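Long-range contacts in putative polyketide synthase (Brevibacillus brevis, PDB 5HU7), which probably removes water from beta-hydroxyacyl intermediates carried by a trans-AT polyketide synthase, as the dehydratase domain of that assembly line: residues V82-P87 against G240-E245; D86-G91 against V125-G130. All blocks are in the same frame, centred on the assembly; numbering follows the deposited sequence.

How the contacts relate
Contact 1 and contact 2 lie side by side, their centres about 9 Å apart, and their first segments overlap at D86 and P87. Strand 76-84 pairs with strand 241-249 in contact 1; the chain then leaves the sheet, P87 packing in contact 1 and D86 working in contact 2, before strand 89-90 begins. Strand 125-135, the partner in contact 2, is the other neighbour of strand 76-84, so contact 1 flanks that strand on one edge and contact 2 picks up its exit on the other. A hydrogen bond between T84 and S128 ties them directly. Because strands 76-84 and 241-249 belong to different hotdog halves of the dehydratase, contact 1 joins the two, whereas contact 2 stays within the first.

Contact 1: residues V82-P87 against G240-E245; sequences VATDDP and GTFTLE
V82, A83 and T84 run antiparallel to F242, T243 and L244 at 175°, with V82-L244 and T84-F242 as hydrogen-bonded pairs and A83-T243 as the non-hydrogen-bonded pair between them. Four backbone bonds close the two outer pairs; the straightest is T84 N to F242 O, 2.8 Å with 166° at the hydrogen. V82, T84, F242 and L244 turn their side chains to the same face, where helix 52-65 touches V82, T84 and F242. The F242 ring lies against V82 and T84: CG sits between its own backbone N and carbonyl carbon (chi1 76°), a placement from which the ring extends back to meet the side chains of V82 and T84 obliquely. T84 OG1 comes to 3.2 Å from F242 CE2, while its hydrogen bond goes to S128; V82 CG1 lies 3.8 Å from F242 CE1. This pairing is where the two hotdog folds of the dehydratase join, strand 76-84 of the first lying against strand 241-249 of the second. An alanine at F242 would probably open a gap beside V82 CG1 and T84 and take away packing against L52 and Y55 of the helix. Beyond the paired residues, T241 CB packs 3.1 Å from T84 O, and P87 CG reaches T241 CG2 at 3.7 Å. G240 has a positive phi, and a beta carbon there would run into P87 CB.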
loop_
_atom_site.group_PDB
_atom_site.type_symbol
_atom_site.label_atom_id
_atom_site.label_comp_id
_atom_site.label_asym_id
_atom_site.label_seq_id
_atom_site.Cartn_x
_atom_site.Cartn_y
_atom_site.Cartn_z
ATOM N N VAL A 82 -18.502 -17.171 4.039
ATOM C CA VAL A 82 -18.625 -15.716 3.921
ATOM C C VAL A 82 -19.936 -15.259 4.564
ATOM O O VAL A 82 -20.980 -15.884 4.380
ATOM C CB VAL A 82 -18.519 -15.248 2.453
ATOM C CG1 VAL A 82 -18.723 -13.745 2.343
ATOM C CG2 VAL A 82 -17.182 -15.665 1.823
ATOM N N ALA A 83 -19.877 -14.159 5.311
ATOM C CA ALA A 83 -21.059 -13.637 6.005
ATOM C C ALA A 83 -20.994 -12.141 6.124
ATOM O O ALA A 83 -20.002 -11.626 6.598
ATOM C CB ALA A 83 -21.167 -14.282 7.386
ATOM N N THR A 84 -22.000 -11.441 5.566
ATOM C CA THR A 84 -22.176 -10.001 5.709
ATOM C C THR A 84 -23.328 -9.846 6.671
ATOM O O THR A 84 -24.464 -9.980 6.245
ATOM C CB THR A 84 -22.396 -9.301 4.365
ATOM O OG1 THR A 84 -21.172 -9.389 3.614
ATOM C CG2 THR A 84 -22.811 -7.838 4.531
ATOM N N ASP A 85 -23.029 -9.605 7.957
ATOM C CA ASP A 85 -23.985 -9.517 9.078
ATOM C C ASP A 85 -24.460 -8.094 9.389
ATOM O O ASP A 85 -25.599 -7.928 9.830
ATOM C CB ASP A 85 -23.335 -10.075 10.400
ATOM C CG ASP A 85 -21.784 -10.113 10.483
ATOM O OD1 ASP A 85 -21.142 -10.607 9.534
ATOM O OD2 ASP A 85 -21.227 -9.519 11.447
ATOM N N ASP A 86 -23.544 -7.116 9.326
ATOM C CA ASP A 86 -23.841 -5.724 9.675
ATOM C C ASP A 86 -23.562 -4.891 8.448
ATOM O O ASP A 86 -22.407 -4.624 8.169
ATOM C CB ASP A 86 -22.985 -5.301 10.880
ATOM C CG ASP A 86 -23.520 -4.102 11.652
ATOM O OD1 ASP A 86 -24.379 -3.368 11.102
ATOM O OD2 ASP A 86 -23.110 -3.920 12.816
ATOM N N PRO A 87 -24.594 -4.513 7.653
ATOM C CA PRO A 87 -24.324 -3.809 6.388
ATOM C C PRO A 87 -23.621 -2.454 6.479
ATOM O O PRO A 87 -23.941 -1.610 7.327
ATOM C CB PRO A 87 -25.718 -3.649 5.759
ATOM C CG PRO A 87 -26.563 -4.620 6.427
ATOM C CD PRO A 87 -26.035 -4.797 7.806
ATOM N N GLY A 240 -29.473 -5.736 3.015
ATOM C CA GLY A 240 -28.035 -5.563 2.865
ATOM C C GLY A 240 -27.156 -6.701 3.386
ATOM O O GLY A 240 -25.932 -6.635 3.255
ATOM N N THR A 241 -27.744 -7.762 3.958
ATOM C CA THR A 241 -26.965 -8.898 4.454
ATOM C C THR A 241 -26.983 -10.094 3.493
ATOM O O THR A 241 -27.867 -10.242 2.664
ATOM C CB THR A 241 -27.432 -9.355 5.858
ATOM O OG1 THR A 241 -28.693 -10.003 5.775
ATOM C CG2 THR A 241 -27.430 -8.227 6.893
ATOM N N PHE A 242 -26.018 -10.958 3.646
ATOM C CA PHE A 242 -25.958 -12.206 2.930
ATOM C C PHE A 242 -24.966 -13.148 3.583
ATOM O O PHE A 242 -24.119 -12.721 4.356
ATOM C CB PHE A 242 -25.590 -12.001 1.449
ATOM C CG PHE A 242 -24.121 -11.706 1.196
ATOM C CD1 PHE A 242 -23.201 -12.742 1.017
ATOM C CD2 PHE A 242 -23.668 -10.403 1.088
ATOM C CE1 PHE A 242 -21.881 -12.468 0.664
ATOM C CE2 PHE A 242 -22.343 -10.136 0.763
ATOM C CZ PHE A 242 -21.466 -11.161 0.535
ATOM N N THR A 243 -25.098 -14.437 3.255
ATOM C CA THR A 243 -24.176 -15.502 3.618
ATOM C C THR A 243 -23.847 -16.283 2.348
ATOM O O THR A 243 -24.684 -16.376 1.443
ATOM C CB THR A 243 -24.734 -16.442 4.706
ATOM O OG1 THR A 243 -25.948 -17.014 4.249
ATOM C CG2 THR A 243 -24.928 -15.745 6.046
ATOM N N LEU A 244 -22.633 -16.836 2.274
ATOM C CA LEU A 244 -22.223 -17.632 1.122
ATOM C C LEU A 244 -21.314 -18.717 1.594
ATOM O O LEU A 244 -20.229 -18.449 2.092
ATOM C CB LEU A 244 -21.568 -16.704 0.090
ATOM C CG LEU A 244 -20.897 -17.272 -1.144
ATOM C CD1 LEU A 244 -21.821 -17.989 -1.979
ATOM C CD2 LEU A 244 -20.295 -16.157 -1.959
ATOM N N GLU A 245 -21.764 -19.952 1.475
ATOM C CA GLU A 245 -20.980 -21.085 1.925
ATOM C C GLU A 245 -19.689 -21.272 1.169
ATOM O O GLU A 245 -18.680 -21.544 1.795
ATOM C CB GLU A 245 -21.805 -22.384 1.925
ATOM C CG GLU A 245 -22.494 -22.656 3.252
ATOM C CD GLU A 245 -21.552 -22.678 4.451
ATOM O OE1 GLU A 245 -20.693 -23.589 4.521
ATOM O OE2 GLU A 245 -21.603 -21.717 5.259
#

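Contact 2: residues D86-G91 against V125-G130; sequences DPLLVG and VVHSHG
The H127 imidazole is held between L88 on one face and its own strand on the other. L88 CB stands over the ring centre in a CH-pi contact, 3.8 Å from the centroid of H127, and V125 O lies above the opposite face, shifted toward the rim. At the edge, D86 O accepts a hydrogen bond from H127 ND1 at 2.9 Å; the oxygen is nearly in the ring plane, although the N-H...O angle is a bent 142°. The same oxygen lies 3.2 Å from H127 CA in a CA-H...O contact. A chi2 of 61° turns L88 CD1 toward the ring, 3.7 Å from H127 NE2. That nitrogen has its hydrogen-bond partner in S115 of the adjoining strand 108-115. Outside the ring, the side chains of D86 and V125 cross at about a right angle, D86 OD2 coming to 3.3 Å from V125 CG1. H127 and S128 both face I113, which makes a classic beta bulge in strand 125-135. Through the bond to D86 O and the contact with L88, the histidine joins the link between strands 76-84 and 89-90 to the sheet of the first hotdog fold. Bonds at both ring nitrogens and a carbon over the ring centre fix the imidazole's rotation; since ND1 donates to a carbonyl oxygen, which can only accept, it is likely to carry a hydrogen.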
loop_
_atom_site.group_PDB
_atom_site.type_symbol
_atom_site.label_atom_id
_atom_site.label_comp_id
_atom_site.label_asym_id
_atom_site.label_seq_id
_atom_site.Cartn_x
_atom_site.Cartn_y
_atom_site.Cartn_z
ATOM N N ASP A 86 -23.544 -7.116 9.326
ATOM C CA ASP A 86 -23.841 -5.724 9.675
ATOM C C ASP A 86 -23.562 -4.891 8.448
ATOM O O ASP A 86 -22.407 -4.624 8.169
ATOM C CB ASP A 86 -22.985 -5.301 10.880
ATOM C CG ASP A 86 -23.520 -4.102 11.652
ATOM O OD1 ASP A 86 -24.379 -3.368 11.102
ATOM O OD2 ASP A 86 -23.110 -3.920 12.816
ATOM N N PRO A 87 -24.594 -4.513 7.653
ATOM C CA PRO A 87 -24.324 -3.809 6.388
ATOM C C PRO A 87 -23.621 -2.454 6.479
ATOM O O PRO A 87 -23.941 -1.610 7.327
ATOM C CB PRO A 87 -25.718 -3.649 5.759
ATOM C CG PRO A 87 -26.563 -4.620 6.427
ATOM C CD PRO A 87 -26.035 -4.797 7.806
ATOM N N LEU A 88 -22.691 -2.244 5.549
ATOM C CA LEU A 88 -21.985 -0.986 5.389
ATOM C C LEU A 88 -22.939 -0.066 4.613
ATOM O O LEU A 88 -23.501 -0.465 3.580
ATOM C CB LEU A 88 -20.673 -1.213 4.604
ATOM C CG LEU A 88 -19.908 0.010 4.101
ATOM C CD1 LEU A 88 -19.462 0.916 5.242
ATOM C CD2 LEU A 88 -18.719 -0.420 3.278
ATOM N N LEU A 89 -23.149 1.140 5.143
ATOM C CA LEU A 89 -24.002 2.133 4.526
ATOM C C LEU A 89 -23.119 3.163 3.869
ATOM O O LEU A 89 -22.185 3.635 4.478
ATOM C CB LEU A 89 -24.909 2.823 5.554
ATOM C CG LEU A 89 -25.959 1.949 6.241
ATOM C CD1 LEU A 89 -26.904 2.804 7.049
ATOM C CD2 LEU A 89 -26.757 1.172 5.252
ATOM N N VAL A 90 -23.428 3.507 2.627
ATOM C CA VAL A 90 -22.671 4.482 1.855
ATOM C C VAL A 90 -23.626 5.507 1.239
ATOM O O VAL A 90 -24.826 5.273 1.196
ATOM C CB VAL A 90 -21.821 3.786 0.772
ATOM C CG1 VAL A 90 -20.895 2.741 1.402
ATOM C CG2 VAL A 90 -22.709 3.165 -0.313
ATOM N N GLY A 91 -23.074 6.628 0.784
ATOM C CA GLY A 91 -23.822 7.687 0.121
ATOM C C GLY A 91 -24.377 8.769 1.014
ATOM O O GLY A 91 -24.891 9.738 0.487
ATOM N N VAL A 125 -16.680 -1.425 13.417
ATOM C CA VAL A 125 -17.742 -2.363 13.075
ATOM C C VAL A 125 -17.267 -3.265 11.929
ATOM O O VAL A 125 -16.829 -2.742 10.914
ATOM C CB VAL A 125 -19.003 -1.577 12.639
ATOM C CG1 VAL A 125 -20.181 -2.517 12.374
ATOM C CG2 VAL A 125 -19.372 -0.513 13.675
ATOM N N VAL A 126 -17.413 -4.597 12.069
ATOM C CA VAL A 126 -17.091 -5.596 11.037
ATOM C C VAL A 126 -18.350 -5.852 10.236
ATOM O O VAL A 126 -19.363 -6.302 10.776
ATOM C CB VAL A 126 -16.526 -6.916 11.624
ATOM C CG1 VAL A 126 -16.325 -7.964 10.522
ATOM C CG2 VAL A 126 -15.219 -6.648 12.361
ATOM N N HIS A 127 -18.291 -5.566 8.951
ATOM C CA HIS A 127 -19.429 -5.709 8.063
ATOM C C HIS A 127 -19.429 -7.054 7.398
ATOM O O HIS A 127 -20.481 -7.618 7.226
ATOM C CB HIS A 127 -19.417 -4.596 6.978
ATOM C CG HIS A 127 -19.321 -3.205 7.530
ATOM N ND1 HIS A 127 -20.284 -2.699 8.375
ATOM C CD2 HIS A 127 -18.335 -2.289 7.400
ATOM C CE1 HIS A 127 -19.866 -1.484 8.717
ATOM N NE2 HIS A 127 -18.698 -1.198 8.157
ATOM N N SER A 128 -18.270 -7.554 6.988
ATOM C CA SER A 128 -18.167 -8.820 6.285
ATOM C C SER A 128 -16.882 -9.567 6.674
ATOM O O SER A 128 -15.894 -8.934 6.986
ATOM C CB SER A 128 -18.188 -8.565 4.776
ATOM O OG SER A 128 -18.302 -9.760 4.024
ATOM N N HIS A 129 -16.930 -10.889 6.707
ATOM C CA HIS A 129 -15.766 -11.719 6.975
ATOM C C HIS A 129 -15.906 -13.062 6.262
ATOM O O HIS A 129 -17.007 -13.467 5.895
ATOM C CB HIS A 129 -15.515 -11.899 8.490
ATOM C CG HIS A 129 -16.635 -12.557 9.220
ATOM N ND1 HIS A 129 -17.565 -11.775 9.858
ATOM C CD2 HIS A 129 -17.019 -13.844 9.336
ATOM C CE1 HIS A 129 -18.476 -12.598 10.345
ATOM N NE2 HIS A 129 -18.228 -13.834 10.003
ATOM N N GLY A 130 -14.788 -13.722 6.058
ATOM C CA GLY A 130 -14.754 -15.017 5.416
ATOM C C GLY A 130 -13.366 -15.595 5.360
ATOM O O GLY A 130 -12.407 -14.951 5.780
#